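Local structure of ANGPTL4 C-terminal chain (Homo sapiens, 6U1U) at residues A[89-94]-A[194-199]; A[94-99]-A[202-207]; A[143-148]-A[157-162]. The protein is the C-terminal fibrinogen-like domain of a secreted protein that inactivates lipoprotein lipase, with a role in triglyceride clearance, and inhibits endothelial cell proliferation and migration. One frame throughout, in Å; residues are numbered along the deposited sequence.

Interaction 1 (A[89-94]-A[194-199]); sequences LAVQLR and IFWKTW. With PLM (palmitic acid), chain B.
The nearest CA atoms across the segments, those of Leu93 and Trp196, are 8.4 Å apart, and no hydrogen bond crosses between the segments. Residues 89-94 form an extended strand held in its sheet by the flanking strands 100-109 and 208-215; residues 194-199 leave the short strand 195-196 and turn at once, with Trp199 N bonded back to Trp196 O.

The gap is filled by side chains. Leu93 crosses Trp196 at about a right angle and lays CD1 over the indole face, 4.0 Å from the centroid of the five-membered ring, a CH-pi contact. Further out on that face Val91 meets the indole tip to tip, CG1 lying 3.9 Å from Trp196 CZ3. Trp199 takes the other part of Leu93: its CZ3 sits 3.7 Å from Leu93 CB, while its edge faces the backbone carbon of Arg94.

Palmitic acid runs past the far end of the indole. Its CE comes 3.6 Å from Trp196 CH2, at the ring edge, and its CF lies 3.3 Å from Leu89 CD2. At the other end of the lipid Lys197 NZ, also hydrogen-bonded to Ser171 O, donates to both carboxylate oxygens, 3.1 Å to O1, and Thr169 adds a further hydrogen bond. The contact between the segments is apolar; Trp196, which carries it, also lines the fatty-acid tail together with Leu89, while neighbouring Lys197 binds the carboxylate.

Interaction 2 (A[94-99]-A[202-207]); sequences RDWDGN and RYYPLQ
Trp96 lies across the aliphatic part of Gln207, whose CG stands 3.6 Å from the centroid of the six-membered ring and only 3° off its normal, a CH-pi contact squarely over the face. Gln207 CG is anti to its backbone N (chi1 -173°), which carries it out under the indole, and CB of the same residue sits 3.6 Å from Trp96 CE2. At the indole edge NE1 makes a weak, bent hydrogen bond of 2.8 Å to Pro205 O.

Tyr204 comes to the turn with its hydroxyl. Trp96 N donates to Tyr204 OH over 2.9 Å in a nearly straight bond, and a water links the hydroxyl to Asp97 OD2. The tyrosine ring is tilted 55° from the five-membered ring of Trp96, while Asp95 CB lies 3.4 Å from Tyr204 OH. On the backbone, Gln207 N donates to Arg94 O at 2.9 Å.

Trp96 belongs to a type I turn from Asp95 to Gly98. At its start Asp95 OD1 accepts from Asp97 N, an Asx turn, and also from Asn99 N; the two donors approach from opposite faces of the carboxylate plane, so one oxygen ties the loop together internally. Its OD2 forms a salt bridge with Arg200.

The turn joins strands 87-94 and 100-109, an antiparallel hairpin, and rests on the loop that leads from helix 197-200 into strand 208-215. Trp199 of that helix packs on Asp95 and Leu206, Tyr179 lies beside Trp96, and Arg94 pairs through its backbone with Ala208, where strand 208-215 begins.

Interaction 3 (A[143-148]-A[157-162]); sequences STWDQD and CAKSLS
Asp148 reaches across to the start of the one-turn helix 157-160 and takes two of its backbone amides. Ala158 N donates to OD1 over 3.1 Å, nearly straight at 168° although it comes from above the carboxylate plane; Cys157 N makes a weak hydrogen bond of 3.3 Å to OD2. With CG anti to the backbone N (chi1 180°), the carboxyl carbon is carried toward the helix. OD2 also accepts from Asp150 N, outside the segments.

Ala158 fills the middle of the contact. Its CB presses on the backbone of the type I turn formed by residues 144-147, 3.3 Å from Thr144 C and 3.5 Å from Trp145 N. Within that turn Thr144 OG1 donates to Asp146 OD1 at 2.7 Å, and Asp146 OD1 also accepts from Trp57 N. At the outer margin Trp145 CB lies 4.0 Å from Lys159 CA. Asn156 hydrogen-bonds to both Trp145 O and Lys159 N, and Cys157 is disulfide-bonded to Cys170, a covalent tie at the helix start.

The two amide N-H groups there would favour the negative charge of Asp148, so a polar clasp and a small methyl contact together close this loop.

How the interactions relate
All three contacts belong to the single fibrinogen C-terminal domain. Interactions 1 and 2 are neighbours, with centres 9 Å apart: they share Arg94, their segments alternate along the chain, and a probable hydrogen bond from Leu206 N to Ile194 O (2.9 Å) joins them. Together they tie the hairpin of strands 87-94 and 100-109 to the region between strand 195-196 and strand 208-215. Interaction 3 is nested in the loop that both close, about 20 Å from interaction 1 and 23 Å from interaction 2, centre to centre. It touches interaction 2 where Arg202 packs on Leu161. The chain before strand 208-215 thus folds back on the hairpin, with palmitate beside interaction 1.

Interaction 1 (A[89-94]-A[194-199])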
loop_
_atom_site.group_PDB
_atom_site.type_symbol
_atom_site.label_atom_id
_atom_site.label_comp_id
_atom_site.label_asym_id
_atom_site.label_seq_id
_atom_site.Cartn_x
_atom_site.Cartn_y
_atom_site.Cartn_z
ATOM N N LEU A 89 5.036 -1.216 -8.365
ATOM C CA LEU A 89 4.658 -1.223 -6.937
ATOM C C LEU A 89 5.443 -2.341 -6.254
ATOM O O LEU A 89 5.238 -3.433 -6.599
ATOM C CB LEU A 89 3.157 -1.472 -6.796
ATOM C CG LEU A 89 2.625 -1.570 -5.375
ATOM C CD1 LEU A 89 2.984 -0.349 -4.573
ATOM C CD2 LEU A 89 1.125 -1.738 -5.374
ATOM N N ALA A 90 6.367 -1.999 -5.388
ATOM C CA ALA A 90 7.138 -2.982 -4.638
ATOM C C ALA A 90 6.495 -3.221 -3.274
ATOM O O ALA A 90 6.114 -2.269 -2.591
ATOM C CB ALA A 90 8.583 -2.491 -4.461
ATOM N N VAL A 91 6.362 -4.490 -2.887
ATOM C CA VAL A 91 5.736 -4.852 -1.627
ATOM C C VAL A 91 6.756 -5.696 -0.886
ATOM O O VAL A 91 7.201 -6.720 -1.414
ATOM C CB VAL A 91 4.430 -5.629 -1.844
ATOM C CG1 VAL A 91 3.885 -6.131 -0.495
ATOM C CG2 VAL A 91 3.378 -4.731 -2.546
ATOM N N GLN A 92 7.163 -5.256 0.302
ATOM C CA GLN A 92 8.219 -5.941 1.045
ATOM C C GLN A 92 7.674 -6.366 2.394
ATOM O O GLN A 92 7.101 -5.541 3.120
ATOM C CB GLN A 92 9.443 -5.053 1.187
ATOM C CG GLN A 92 9.816 -4.532 -0.221
ATOM C CD GLN A 92 11.107 -3.753 -0.353
ATOM O OE1 GLN A 92 11.601 -3.130 0.595
ATOM N NE2 GLN A 92 11.639 -3.746 -1.580
ATOM N N LEU A 93 7.848 -7.653 2.719
ATOM C CA LEU A 93 7.240 -8.266 3.893
ATOM C C LEU A 93 8.314 -8.924 4.745
ATOM O O LEU A 93 9.285 -9.466 4.220
ATOM C CB LEU A 93 6.200 -9.336 3.500
ATOM C CG LEU A 93 5.233 -8.977 2.355
ATOM C CD1 LEU A 93 4.401 -10.193 1.887
ATOM C CD2 LEU A 93 4.297 -7.829 2.798
ATOM N N ARG A 94 8.128 -8.883 6.077
ATOM C CA ARG A 94 9.089 -9.496 6.992
ATOM C C ARG A 94 8.328 -10.318 8.020
ATOM O O ARG A 94 7.303 -9.863 8.551
ATOM C CB ARG A 94 9.965 -8.434 7.693
ATOM C CG ARG A 94 11.077 -9.031 8.574
ATOM C CD ARG A 94 11.760 -7.949 9.409
ATOM N NE ARG A 94 12.207 -6.813 8.597
ATOM C CZ ARG A 94 12.337 -5.563 9.050
ATOM N NH1 ARG A 94 12.046 -5.276 10.324
ATOM N NH2 ARG A 94 12.759 -4.594 8.228
ATOM N N ILE A 194 -2.136 -7.717 10.090
ATOM C CA ILE A 194 -1.304 -7.351 8.940
ATOM C C ILE A 194 -0.959 -8.649 8.234
ATOM O O ILE A 194 -0.125 -9.417 8.727
ATOM C CB ILE A 194 -0.043 -6.623 9.394
ATOM C CG1 ILE A 194 -0.426 -5.355 10.146
ATOM C CG2 ILE A 194 0.884 -6.262 8.222
ATOM C CD1 ILE A 194 0.790 -4.698 10.770
ATOM N N PHE A 195 -1.578 -8.918 7.085
ATOM C CA PHE A 195 -1.374 -10.233 6.491
ATOM C C PHE A 195 -1.197 -10.130 4.985
ATOM O O PHE A 195 -1.658 -9.184 4.338
ATOM C CB PHE A 195 -2.537 -11.186 6.832
ATOM C CG PHE A 195 -3.826 -10.884 6.108
ATOM C CD1 PHE A 195 -4.703 -9.900 6.584
ATOM C CD2 PHE A 195 -4.186 -11.609 4.963
ATOM C CE1 PHE A 195 -5.899 -9.645 5.895
ATOM C CE2 PHE A 195 -5.389 -11.363 4.296
ATOM C CZ PHE A 195 -6.233 -10.391 4.763
ATOM N N TRP A 196 -0.592 -11.152 4.408
ATOM C CA TRP A 196 -0.461 -11.380 2.946
ATOM C C TRP A 196 -0.657 -12.896 2.802
ATOM O O TRP A 196 0.250 -13.612 3.075
ATOM C CB TRP A 196 0.887 -10.920 2.414
ATOM C CG TRP A 196 0.986 -10.915 0.925
ATOM C CD1 TRP A 196 1.333 -11.943 0.116
ATOM C CD2 TRP A 196 0.769 -9.796 0.061
ATOM N NE1 TRP A 196 1.325 -11.560 -1.182
ATOM C CE2 TRP A 196 0.977 -10.248 -1.254
ATOM C CE3 TRP A 196 0.406 -8.471 0.273
ATOM C CZ2 TRP A 196 0.852 -9.410 -2.348
ATOM C CZ3 TRP A 196 0.283 -7.642 -0.804
ATOM C CH2 TRP A 196 0.484 -8.115 -2.092
ATOM N N LYS A 197 -1.825 -13.304 2.348
ATOM C CA LYS A 197 -2.250 -14.693 2.530
ATOM C C LYS A 197 -1.292 -15.670 1.863
ATOM O O LYS A 197 -0.868 -16.655 2.485
ATOM C CB LYS A 197 -3.670 -14.881 2.002
ATOM C CG LYS A 197 -4.166 -16.365 2.142
ATOM C CD LYS A 197 -5.644 -16.454 1.881
ATOM C CE LYS A 197 -5.922 -16.417 0.380
ATOM N NZ LYS A 197 -7.371 -16.143 0.065
ATOM N N THR A 198 -0.864 -15.368 0.643
ATOM C CA THR A 198 -0.065 -16.327 -0.125
ATOM C C THR A 198 1.383 -16.462 0.329
ATOM O O THR A 198 2.074 -17.361 -0.166
ATOM C CB THR A 198 -0.083 -15.963 -1.613
ATOM O OG1 THR A 198 0.348 -14.609 -1.784
ATOM C CG2 THR A 198 -1.468 -16.102 -2.171
ATOM N N TRP A 199 1.879 -15.631 1.247
ATOM C CA TRP A 199 3.211 -15.874 1.804
ATOM C C TRP A 199 3.104 -16.687 3.097
ATOM O O TRP A 199 3.397 -17.885 3.106
ATOM C CB TRP A 199 3.979 -14.563 1.995
ATOM C CG TRP A 199 5.426 -14.805 2.345
ATOM C CD1 TRP A 199 6.250 -15.753 1.795
ATOM C CD2 TRP A 199 6.214 -14.100 3.317
ATOM N NE1 TRP A 199 7.497 -15.691 2.377
ATOM C CE2 TRP A 199 7.501 -14.687 3.314
ATOM C CE3 TRP A 199 5.953 -13.048 4.207
ATOM C CZ2 TRP A 199 8.530 -14.230 4.129
ATOM C CZ3 TRP A 199 6.995 -12.598 5.038
ATOM C CH2 TRP A 199 8.258 -13.195 4.996
HETATM C C1 PLM B . -8.030 -14.015 -2.702
HETATM O O1 PLM B . -8.717 -13.897 -1.662
HETATM O O2 PLM B . -7.074 -14.794 -2.802
HETATM C C2 PLM B . -8.438 -13.213 -3.931
HETATM C C3 PLM B . -7.390 -12.744 -4.896
HETATM C C4 PLM B . -7.739 -11.395 -5.502
HETATM C C5 PLM B . -6.578 -10.567 -5.980
HETATM C C6 PLM B . -6.807 -9.067 -5.962
HETATM C C7 PLM B . -5.554 -8.250 -5.783
HETATM C C8 PLM B . -5.723 -6.861 -5.223
HETATM C C9 PLM B . -5.537 -6.799 -3.749
HETATM C CA PLM B . -4.653 -5.728 -3.261
HETATM C CB PLM B . -3.221 -5.864 -3.594
HETATM C CC PLM B . -2.495 -4.590 -3.425
HETATM C CD PLM B . -1.034 -4.703 -3.382
HETATM C CE PLM B . -0.500 -5.583 -4.444
HETATM C CF PLM B . 0.100 -4.905 -5.613
HETATM C CG PLM B . -0.693 -5.100 -6.862
#

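Interaction 2 (A[94-99]-A[202-207])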
loop_
_atom_site.group_PDB
_atom_site.type_symbol
_atom_site.label_atom_id
_atom_site.label_comp_id
_atom_site.label_asym_id
_atom_site.label_seq_id
_atom_site.Cartn_x
_atom_site.Cartn_y
_atom_site.Cartn_z
ATOM N N ARG A 94 8.128 -8.883 6.077
ATOM C CA ARG A 94 9.089 -9.496 6.992
ATOM C C ARG A 94 8.328 -10.318 8.020
ATOM O O ARG A 94 7.303 -9.863 8.551
ATOM C CB ARG A 94 9.965 -8.434 7.693
ATOM C CG ARG A 94 11.077 -9.031 8.574
ATOM C CD ARG A 94 11.760 -7.949 9.409
ATOM N NE ARG A 94 12.207 -6.813 8.597
ATOM C CZ ARG A 94 12.337 -5.563 9.050
ATOM N NH1 ARG A 94 12.046 -5.276 10.324
ATOM N NH2 ARG A 94 12.759 -4.594 8.228
ATOM N N ASP A 95 8.808 -11.535 8.298
ATOM C CA ASP A 95 8.104 -12.337 9.282
ATOM C C ASP A 95 8.878 -12.276 10.589
ATOM O O ASP A 95 9.869 -11.555 10.719
ATOM C CB ASP A 95 7.857 -13.779 8.790
ATOM C CG ASP A 95 9.138 -14.608 8.664
ATOM O OD1 ASP A 95 10.170 -14.244 9.262
ATOM O OD2 ASP A 95 9.094 -15.625 7.945
ATOM N N TRP A 96 8.395 -13.021 11.575
ATOM C CA TRP A 96 8.963 -12.891 12.910
ATOM C C TRP A 96 10.218 -13.722 13.098
ATOM O O TRP A 96 10.857 -13.628 14.156
ATOM C CB TRP A 96 7.915 -13.259 13.943
ATOM C CG TRP A 96 6.903 -12.149 14.103
ATOM C CD1 TRP A 96 5.733 -12.029 13.426
ATOM C CD2 TRP A 96 6.992 -11.013 14.968
ATOM N NE1 TRP A 96 5.086 -10.886 13.815
ATOM C CE2 TRP A 96 5.831 -10.247 14.763
ATOM C CE3 TRP A 96 7.942 -10.564 15.892
ATOM C CZ2 TRP A 96 5.578 -9.066 15.460
ATOM C CZ3 TRP A 96 7.692 -9.383 16.593
ATOM C CH2 TRP A 96 6.520 -8.645 16.371
ATOM N N ASP A 97 10.613 -14.477 12.088
ATOM C CA ASP A 97 11.917 -15.114 12.085
ATOM C C ASP A 97 12.940 -14.349 11.256
ATOM O O ASP A 97 14.021 -14.879 10.977
ATOM C CB ASP A 97 11.785 -16.534 11.572
ATOM C CG ASP A 97 11.106 -17.428 12.569
ATOM O OD1 ASP A 97 11.467 -17.338 13.759
ATOM O OD2 ASP A 97 10.214 -18.203 12.158
ATOM N N GLY A 98 12.613 -13.132 10.831
ATOM C CA GLY A 98 13.540 -12.318 10.080
ATOM C C GLY A 98 13.593 -12.579 8.588
ATOM O O GLY A 98 14.374 -11.915 7.895
ATOM N N ASN A 99 12.793 -13.508 8.071
ATOM C CA ASN A 99 12.731 -13.717 6.630
ATOM C C ASN A 99 12.046 -12.529 5.977
ATOM O O ASN A 99 11.079 -11.997 6.514
ATOM C CB ASN A 99 11.951 -14.981 6.294
ATOM C CG ASN A 99 12.498 -16.203 6.985
ATOM O OD1 ASN A 99 11.795 -16.885 7.744
ATOM N ND2 ASN A 99 13.757 -16.499 6.711
ATOM N N ARG A 202 -3.313 -16.565 5.879
ATOM C CA ARG A 202 -4.342 -15.562 6.161
ATOM C C ARG A 202 -4.195 -14.969 7.558
ATOM O O ARG A 202 -4.475 -13.790 7.769
ATOM C CB ARG A 202 -5.733 -16.184 5.987
ATOM C CG ARG A 202 -6.920 -15.354 6.509
ATOM C CD ARG A 202 -7.115 -14.093 5.692
ATOM N NE ARG A 202 -8.191 -13.224 6.169
ATOM C CZ ARG A 202 -8.028 -12.308 7.115
ATOM N NH1 ARG A 202 -6.852 -12.186 7.733
ATOM N NH2 ARG A 202 -9.043 -11.539 7.480
ATOM N N TYR A 203 -3.773 -15.755 8.543
ATOM C CA TYR A 203 -3.779 -15.214 9.893
ATOM C C TYR A 203 -2.395 -15.122 10.501
ATOM O O TYR A 203 -2.265 -15.092 11.730
ATOM C CB TYR A 203 -4.682 -16.043 10.792
ATOM C CG TYR A 203 -6.101 -16.245 10.287
ATOM C CD1 TYR A 203 -6.392 -17.207 9.309
ATOM C CD2 TYR A 203 -7.144 -15.508 10.796
ATOM C CE1 TYR A 203 -7.682 -17.432 8.892
ATOM C CE2 TYR A 203 -8.426 -15.701 10.351
ATOM C CZ TYR A 203 -8.694 -16.660 9.406
ATOM O OH TYR A 203 -9.979 -16.848 8.967
ATOM N N TYR A 204 -1.362 -15.069 9.681
ATOM C CA TYR A 204 -0.032 -14.797 10.199
ATOM C C TYR A 204 0.154 -13.284 10.327
ATOM O O TYR A 204 0.064 -12.577 9.316
ATOM C CB TYR A 204 1.030 -15.377 9.270
ATOM C CG TYR A 204 2.415 -15.276 9.860
ATOM C CD1 TYR A 204 2.949 -16.316 10.623
ATOM C CD2 TYR A 204 3.195 -14.136 9.682
ATOM C CE1 TYR A 204 4.202 -16.215 11.177
ATOM C CE2 TYR A 204 4.446 -14.029 10.230
ATOM C CZ TYR A 204 4.950 -15.066 10.986
ATOM O OH TYR A 204 6.212 -14.938 11.526
ATOM N N PRO A 205 0.433 -12.748 11.519
ATOM C CA PRO A 205 0.648 -11.292 11.659
ATOM C C PRO A 205 2.085 -10.929 11.307
ATOM O O PRO A 205 3.034 -11.356 11.969
ATOM C CB PRO A 205 0.342 -11.029 13.141
ATOM C CG PRO A 205 0.804 -12.287 13.826
ATOM C CD PRO A 205 0.534 -13.440 12.816
ATOM N N LEU A 206 2.252 -10.105 10.277
ATOM C CA LEU A 206 3.594 -9.793 9.812
ATOM C C LEU A 206 4.310 -8.845 10.762
ATOM O O LEU A 206 3.691 -8.049 11.480
ATOM C CB LEU A 206 3.537 -9.183 8.413
ATOM C CG LEU A 206 3.032 -10.192 7.381
ATOM C CD1 LEU A 206 2.596 -9.515 6.100
ATOM C CD2 LEU A 206 4.146 -11.229 7.075
ATOM N N GLN A 207 5.637 -8.945 10.772
ATOM C CA GLN A 207 6.427 -8.117 11.672
ATOM C C GLN A 207 6.698 -6.736 11.089
ATOM O O GLN A 207 6.804 -5.763 11.843
ATOM C CB GLN A 207 7.747 -8.822 12.009
ATOM C CG GLN A 207 8.560 -8.106 13.092
ATOM C CD GLN A 207 10.022 -8.526 13.151
ATOM O OE1 GLN A 207 10.374 -9.674 12.857
ATOM N NE2 GLN A 207 10.880 -7.605 13.568
HETATM O O HOH W 1 7.257 -16.946 12.770
#

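Interaction 3 (A[143-148]-A[157-162])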
loop_
_atom_site.group_PDB
_atom_site.type_symbol
_atom_site.label_atom_id
_atom_site.label_comp_id
_atom_site.label_asym_id
_atom_site.label_seq_id
_atom_site.Cartn_x
_atom_site.Cartn_y
_atom_site.Cartn_z
ATOM N N SER A 143 -10.750 1.049 0.221
ATOM C CA SER A 143 -11.884 1.148 1.152
ATOM C C SER A 143 -11.405 1.395 2.576
ATOM O O SER A 143 -10.388 0.852 3.009
ATOM C CB SER A 143 -12.759 -0.152 1.159
ATOM O OG SER A 143 -13.443 -0.300 -0.079
ATOM N N THR A 144 -12.177 2.196 3.322
ATOM C CA THR A 144 -11.985 2.426 4.749
ATOM C C THR A 144 -13.329 2.160 5.424
ATOM O O THR A 144 -14.340 1.970 4.749
ATOM C CB THR A 144 -11.560 3.880 5.042
ATOM O OG1 THR A 144 -12.537 4.786 4.485
ATOM C CG2 THR A 144 -10.192 4.166 4.390
ATOM N N TRP A 145 -13.350 2.158 6.765
ATOM C CA TRP A 145 -14.588 1.742 7.430
ATOM C C TRP A 145 -15.742 2.686 7.109
ATOM O O TRP A 145 -16.902 2.248 7.005
ATOM C CB TRP A 145 -14.357 1.618 8.942
ATOM C CG TRP A 145 -14.094 2.883 9.645
ATOM C CD1 TRP A 145 -12.882 3.388 9.988
ATOM C CD2 TRP A 145 -15.073 3.837 10.100
ATOM N NE1 TRP A 145 -13.034 4.593 10.633
ATOM C CE2 TRP A 145 -14.368 4.892 10.709
ATOM C CE3 TRP A 145 -16.464 3.884 10.064
ATOM C CZ2 TRP A 145 -15.013 5.996 11.294
ATOM C CZ3 TRP A 145 -17.108 4.992 10.629
ATOM C CH2 TRP A 145 -16.373 6.020 11.240
ATOM N N ASP A 146 -15.446 3.961 6.865
ATOM C CA ASP A 146 -16.499 4.917 6.564
ATOM C C ASP A 146 -16.777 5.086 5.077
ATOM O O ASP A 146 -17.697 5.841 4.714
ATOM C CB ASP A 146 -16.155 6.280 7.197
ATOM C CG ASP A 146 -14.878 6.879 6.661
ATOM O OD1 ASP A 146 -13.908 6.116 6.395
ATOM O OD2 ASP A 146 -14.835 8.123 6.521
ATOM N N GLN A 147 -16.032 4.400 4.203
ATOM C CA GLN A 147 -16.177 4.511 2.766
ATOM C C GLN A 147 -15.769 3.144 2.220
ATOM O O GLN A 147 -14.674 2.938 1.675
ATOM C CB GLN A 147 -15.315 5.621 2.156
ATOM C CG GLN A 147 -15.826 7.035 2.371
ATOM C CD GLN A 147 -17.112 7.275 1.592
ATOM O OE1 GLN A 147 -18.128 7.620 2.175
ATOM N NE2 GLN A 147 -17.077 7.051 0.282
ATOM N N ASP A 148 -16.637 2.152 2.403
ATOM C CA ASP A 148 -16.292 0.790 2.024
ATOM C C ASP A 148 -17.055 0.381 0.772
ATOM O O ASP A 148 -18.239 0.692 0.628
ATOM C CB ASP A 148 -16.587 -0.194 3.152
ATOM C CG ASP A 148 -16.230 -1.630 2.760
ATOM O OD1 ASP A 148 -15.034 -2.009 2.830
ATOM O OD2 ASP A 148 -17.153 -2.361 2.351
ATOM N N CYS A 157 -16.168 -4.639 4.490
ATOM C CA CYS A 157 -14.907 -5.332 4.712
ATOM C C CYS A 157 -13.972 -4.533 5.620
ATOM O O CYS A 157 -13.387 -5.074 6.561
ATOM C CB CYS A 157 -14.260 -5.645 3.357
ATOM S SG CYS A 157 -12.666 -6.424 3.501
ATOM N N ALA A 158 -13.814 -3.236 5.365
ATOM C CA ALA A 158 -12.886 -2.475 6.184
ATOM C C ALA A 158 -13.344 -2.422 7.641
ATOM O O ALA A 158 -12.527 -2.494 8.569
ATOM C CB ALA A 158 -12.726 -1.065 5.607
ATOM N N LYS A 159 -14.644 -2.301 7.868
ATOM C CA LYS A 159 -15.108 -2.262 9.254
ATOM C C LYS A 159 -14.889 -3.601 9.954
ATOM O O LYS A 159 -14.566 -3.642 11.145
ATOM C CB LYS A 159 -16.593 -1.868 9.283
ATOM C CG LYS A 159 -17.028 -1.227 10.592
ATOM C CD LYS A 159 -18.049 -0.111 10.361
ATOM C CE LYS A 159 -19.467 -0.593 10.642
ATOM N NZ LYS A 159 -20.480 0.493 10.392
ATOM N N SER A 160 -15.072 -4.712 9.236
ATOM C CA SER A 160 -14.904 -6.007 9.873
ATOM C C SER A 160 -13.438 -6.294 10.159
ATOM O O SER A 160 -13.126 -7.006 11.108
ATOM C CB SER A 160 -15.544 -7.109 9.015
ATOM O OG SER A 160 -14.640 -7.635 8.073
ATOM N N LEU A 161 -12.526 -5.724 9.380
ATOM C CA LEU A 161 -11.116 -5.902 9.677
ATOM C C LEU A 161 -10.590 -4.654 10.388
ATOM O O LEU A 161 -11.105 -4.258 11.443
ATOM C CB LEU A 161 -10.353 -6.206 8.383
ATOM C CG LEU A 161 -10.877 -7.405 7.584
ATOM C CD1 LEU A 161 -9.922 -7.763 6.403
ATOM C CD2 LEU A 161 -11.114 -8.607 8.471
ATOM N N SER A 162 -9.581 -4.012 9.818
ATOM C CA SER A 162 -9.018 -2.814 10.428
ATOM C C SER A 162 -8.254 -2.073 9.344
ATOM O O SER A 162 -7.692 -2.699 8.453
ATOM C CB SER A 162 -8.073 -3.163 11.571
ATOM O OG SER A 162 -7.588 -2.009 12.242
#